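Local coordinates for cell wall surface anchor family protein (Streptococcus pneumoniae, PDB 4OQ1), which serves as an ancillary pilin and probably helps to attach the pilus to the bacterial cell wall, at residues I154-D157 with N161-E164; Y218-V223 with V246-V251. The protein carries 3 engineered substitutions. All blocks are in the same frame, centred on the assembly; numbering follows the deposited sequence.

Overall arrangement
Contact 1 and contact 2 belong to the same prealbumin-like (CnaB) domain, in the middle of the chain. Their centres are about 12 Å apart. Contact 1 is partly buried: it ties the later part of strand 150-157 to the loop that follows, through polar and backbone bonds, with packing from Leu163 and Ile154. Contact 2 is buried and lies between the two sheets. It relies on side-chain packing and one bridging water. Strands 150-157 and 246-254 are parallel neighbours in one sheet, joined by backbone bonds such as Ile154 O with Val250 N. Lys155 links the two places: it belongs to contact 1, yet its side chain meets Glu222 and Val250 of contact 2.

Contact 1: I154-D157 with N161-E164; sequences IKVD and NRLE
Asp157 and Asn161 cross at the mouth of the turn, with carboxylate and amide planes 72° apart. Asn161 ND2 donates to the syn lone pair of Asp157 OD2 at 3.0 Å, almost straight, and the acceptor lies in the amide plane. Asn161 N donates a hydrogen bond to Asp157 OD1 at 3.0 Å from above the carboxylate plane. Asp157 holds CG between its backbone N and carbonyl carbon (chi1 75°), which turns the carboxylate to Asn161. Asp159 N, inside the turn, also binds OD1.

Behind this clasp a single backbone bridge pairs Val156 with Arg162. Asp157 N donates to Asn161 O at 3.0 Å, and Leu163 N to Lys155 O at 2.9 Å. Arg162 folds back along the strand. Its guanidinium lies with one face over Ile154 CG2, 3.6 Å from CZ, while NH1 forms a salt bridge to Glu207 and a hydrogen bond to Asn205 O. Leu163 points into the strand. Lys155 NZ is covalently linked to Asn252 CG and gives a weak hydrogen bond to Val156 O. Polar bonds therefore pin the turn, while Leu163 CD1 lies 3.7 Å from the linked Lys155 NZ and probably limits water there.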
# COMPACT_ATOMS: atom_id res chain seq x y z
N ILE A 154 12.88 -2.10 -1.90
CA ILE A 154 13.51 -2.06 -3.22
C ILE A 154 13.27 -3.40 -3.91
O ILE A 154 13.68 -4.44 -3.43
CB ILE A 154 15.03 -1.81 -3.18
CG1 ILE A 154 15.32 -0.45 -2.54
CG2 ILE A 154 15.49 -1.77 -4.63
CD1 ILE A 154 16.78 -0.10 -2.47
N LYS A 155 12.58 -3.33 -5.04
CA LYS A 155 12.24 -4.47 -5.86
C LYS A 155 13.09 -4.54 -7.11
O LYS A 155 13.09 -3.67 -7.92
CB LYS A 155 10.76 -4.42 -6.23
CG LYS A 155 10.22 -5.68 -6.85
CD LYS A 155 10.42 -6.93 -6.02
CE LYS A 155 9.83 -8.17 -6.67
NZ LYS A 155 10.70 -8.91 -7.63
N VAL A 156 13.79 -5.63 -7.24
CA VAL A 156 14.68 -5.89 -8.35
C VAL A 156 14.49 -7.26 -9.00
O VAL A 156 13.88 -8.22 -8.42
CB VAL A 156 16.16 -5.74 -7.94
CG1 VAL A 156 16.54 -4.30 -7.57
CG2 VAL A 156 16.59 -6.72 -6.86
N ASP A 157 15.10 -7.41 -10.17
CA ASP A 157 15.35 -8.72 -10.74
C ASP A 157 16.71 -9.22 -10.33
O ASP A 157 17.39 -8.60 -9.51
CB ASP A 157 15.11 -8.75 -12.28
CG ASP A 157 16.20 -8.07 -13.09
OD1 ASP A 157 17.18 -7.65 -12.48
OD2 ASP A 157 16.00 -7.91 -14.30
N ASN A 161 18.12 -4.83 -11.90
CA ASN A 161 17.29 -3.80 -12.54
C ASN A 161 16.17 -3.59 -11.62
O ASN A 161 15.72 -4.56 -10.95
CB ASN A 161 16.80 -4.24 -13.91
CG ASN A 161 17.94 -4.62 -14.84
OD1 ASN A 161 18.76 -3.77 -15.15
ND2 ASN A 161 18.03 -5.90 -15.24
N ARG A 162 15.70 -2.35 -11.55
CA ARG A 162 14.60 -1.98 -10.64
C ARG A 162 13.24 -2.36 -11.34
O ARG A 162 13.05 -2.07 -12.59
CB ARG A 162 14.72 -0.46 -10.37
CG ARG A 162 16.02 0.02 -9.68
CD ARG A 162 16.09 -0.65 -8.34
NE ARG A 162 17.17 -0.22 -7.46
CZ ARG A 162 17.14 0.77 -6.58
NH1 ARG A 162 16.12 1.58 -6.52
NH2 ARG A 162 18.21 0.96 -5.79
N LEU A 163 12.28 -2.90 -10.61
CA LEU A 163 10.97 -3.34 -11.19
C LEU A 163 9.80 -2.44 -10.75
O LEU A 163 9.50 -2.32 -9.59
CB LEU A 163 10.69 -4.80 -10.88
CG LEU A 163 11.75 -5.85 -11.28
CD1 LEU A 163 11.29 -7.28 -10.89
CD2 LEU A 163 12.19 -5.75 -12.67
N GLU A 164 9.17 -1.74 -11.73
CA GLU A 164 8.04 -0.96 -11.50
C GLU A 164 6.72 -1.69 -11.66
O GLU A 164 6.54 -2.57 -12.50
CB GLU A 164 8.12 0.24 -12.56
CG GLU A 164 7.00 1.17 -12.44
CD GLU A 164 7.12 2.31 -13.46
OE1 GLU A 164 7.98 2.28 -14.36
OE2 GLU A 164 6.33 3.26 -13.37

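Contact 2: Y218-V223 with V246-V251; sequences YRFKEV and VTITVV
Phe220 and Ile248 meet between the two sheets of the domain. Ile248 CD1 reaches the ring obliquely and touches Phe220 CD2 at 3.8 Å. Ile248 places CG1 between its backbone N and carbonyl carbon (chi1 48°), and the extended CG1-CD1 arm then spans the gap to the ring. Leu153 of strand 150-157 also packs on Phe220, and Thr236 touches Ile248. This is the tight, apolar part of the contact.

The other part is looser and more polar. Glu222 has CG anti to its backbone N (chi1 -172°) and runs extended towards the opposite strand. Glu222 and Val250 run alongside one another, pointing opposite ways, with Glu222 OE1 4.0 Å from Val250 CG1. Even the nearest CA atoms of the two segments, those of Glu222 and Val250, are 9.4 Å apart, so the direct contacts are made by side chains alone. One water bridges Glu222 OE1 and the backbone O of Val251. It donates to Glu222 OE1 at 3.1 Å and to Val251 O at 2.8 Å, so both of its protons are used across the contact. Arg219 points away from the contact and forms salt bridges with Asp237 and Asp176.

Glu222 also packs against the cross-linked Lys155, whose partner Asn252 directly follows Val251 in the chain. The grouping of lysine, asparagine and glutamate is consistent with the isopeptide site of CnaB domains, in which the acidic residue assists bond formation. The apolar pair closes one part of the interior, while the glutamate and its water put polar groups beside the cross-link.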
# COMPACT_ATOMS: atom_id res chain seq x y z
N TYR A 218 6.77 -6.21 10.85
CA TYR A 218 5.92 -6.10 9.66
C TYR A 218 6.37 -7.12 8.60
O TYR A 218 7.47 -7.62 8.66
CB TYR A 218 5.95 -4.65 9.05
CG TYR A 218 5.34 -3.64 9.98
CD1 TYR A 218 6.15 -2.99 10.91
CD2 TYR A 218 3.97 -3.42 10.01
CE1 TYR A 218 5.61 -2.11 11.80
CE2 TYR A 218 3.39 -2.56 10.94
CZ TYR A 218 4.23 -1.87 11.83
OH TYR A 218 3.68 -0.94 12.72
N ARG A 219 5.51 -7.30 7.60
CA ARG A 219 5.77 -8.19 6.47
C ARG A 219 5.15 -7.57 5.21
O ARG A 219 3.97 -7.16 5.23
CB ARG A 219 5.08 -9.44 6.85
CG ARG A 219 5.16 -10.61 5.96
CD ARG A 219 4.65 -11.76 6.86
NE ARG A 219 5.58 -12.29 7.86
CZ ARG A 219 5.21 -13.19 8.79
NH1 ARG A 219 3.97 -13.54 8.92
NH2 ARG A 219 6.06 -13.66 9.67
N PHE A 220 5.97 -7.47 4.16
CA PHE A 220 5.50 -7.09 2.85
C PHE A 220 5.24 -8.39 2.02
O PHE A 220 6.15 -9.19 1.85
CB PHE A 220 6.52 -6.21 2.14
CG PHE A 220 6.57 -4.83 2.59
CD1 PHE A 220 5.92 -3.84 1.87
CD2 PHE A 220 7.42 -4.44 3.63
CE1 PHE A 220 6.01 -2.51 2.27
CE2 PHE A 220 7.52 -3.10 4.00
CZ PHE A 220 6.81 -2.15 3.33
N LYS A 221 3.98 -8.61 1.60
CA LYS A 221 3.61 -9.78 0.85
C LYS A 221 3.40 -9.49 -0.58
O LYS A 221 2.66 -8.59 -0.93
CB LYS A 221 2.31 -10.40 1.40
CG LYS A 221 2.23 -10.49 2.89
CD LYS A 221 0.89 -11.08 3.30
CE LYS A 221 0.68 -12.52 2.90
NZ LYS A 221 1.59 -13.35 3.73
N GLU A 222 4.09 -10.24 -1.45
CA GLU A 222 4.06 -9.93 -2.90
C GLU A 222 2.83 -10.51 -3.60
O GLU A 222 2.92 -11.50 -4.33
CB GLU A 222 5.34 -10.41 -3.58
CG GLU A 222 5.45 -9.94 -4.99
CD GLU A 222 6.85 -10.14 -5.60
OE1 GLU A 222 7.77 -10.50 -4.88
OE2 GLU A 222 6.94 -10.00 -6.84
N VAL A 223 1.70 -9.87 -3.41
CA VAL A 223 0.42 -10.35 -3.89
C VAL A 223 0.23 -10.18 -5.36
O VAL A 223 -0.54 -10.94 -5.93
CB VAL A 223 -0.78 -9.69 -3.12
CG1 VAL A 223 -0.76 -10.18 -1.70
CG2 VAL A 223 -0.76 -8.15 -3.27
N VAL A 246 14.96 1.93 7.50
CA VAL A 246 15.22 0.51 7.19
C VAL A 246 14.91 0.24 5.69
O VAL A 246 13.86 0.63 5.20
CB VAL A 246 14.37 -0.36 8.07
CG1 VAL A 246 14.71 -1.79 7.77
CG2 VAL A 246 14.64 -0.07 9.53
N THR A 247 15.89 -0.26 4.95
CA THR A 247 15.77 -0.63 3.54
C THR A 247 15.82 -2.15 3.39
O THR A 247 16.69 -2.78 4.01
CB THR A 247 16.91 0.05 2.77
OG1 THR A 247 16.72 1.47 2.90
CG2 THR A 247 16.88 -0.28 1.32
N ILE A 248 14.82 -2.76 2.69
CA ILE A 248 14.80 -4.15 2.41
C ILE A 248 14.73 -4.27 0.86
O ILE A 248 14.13 -3.39 0.16
CB ILE A 248 13.59 -4.95 3.02
CG1 ILE A 248 12.30 -4.24 2.73
CG2 ILE A 248 13.69 -5.15 4.51
CD1 ILE A 248 11.10 -5.17 2.94
N THR A 249 15.40 -5.30 0.35
CA THR A 249 15.57 -5.51 -1.09
C THR A 249 14.96 -6.86 -1.42
O THR A 249 15.33 -7.88 -0.82
CB THR A 249 17.03 -5.46 -1.49
OG1 THR A 249 17.54 -4.15 -1.27
CG2 THR A 249 17.23 -5.84 -2.97
N VAL A 250 13.95 -6.85 -2.30
CA VAL A 250 13.28 -8.05 -2.67
C VAL A 250 13.64 -8.37 -4.16
O VAL A 250 13.59 -7.49 -5.04
CB VAL A 250 11.75 -7.86 -2.57
CG1 VAL A 250 10.99 -9.09 -2.99
CG2 VAL A 250 11.30 -7.27 -1.26
N VAL A 251 14.01 -9.61 -4.38
CA VAL A 251 14.60 -10.12 -5.63
C VAL A 251 13.59 -11.04 -6.35
O VAL A 251 12.93 -11.92 -5.76
CB VAL A 251 15.89 -10.93 -5.41
CG1 VAL A 251 16.48 -11.35 -6.77
CG2 VAL A 251 16.92 -10.16 -4.60
O HOH W 1 10.34 -12.23 -4.63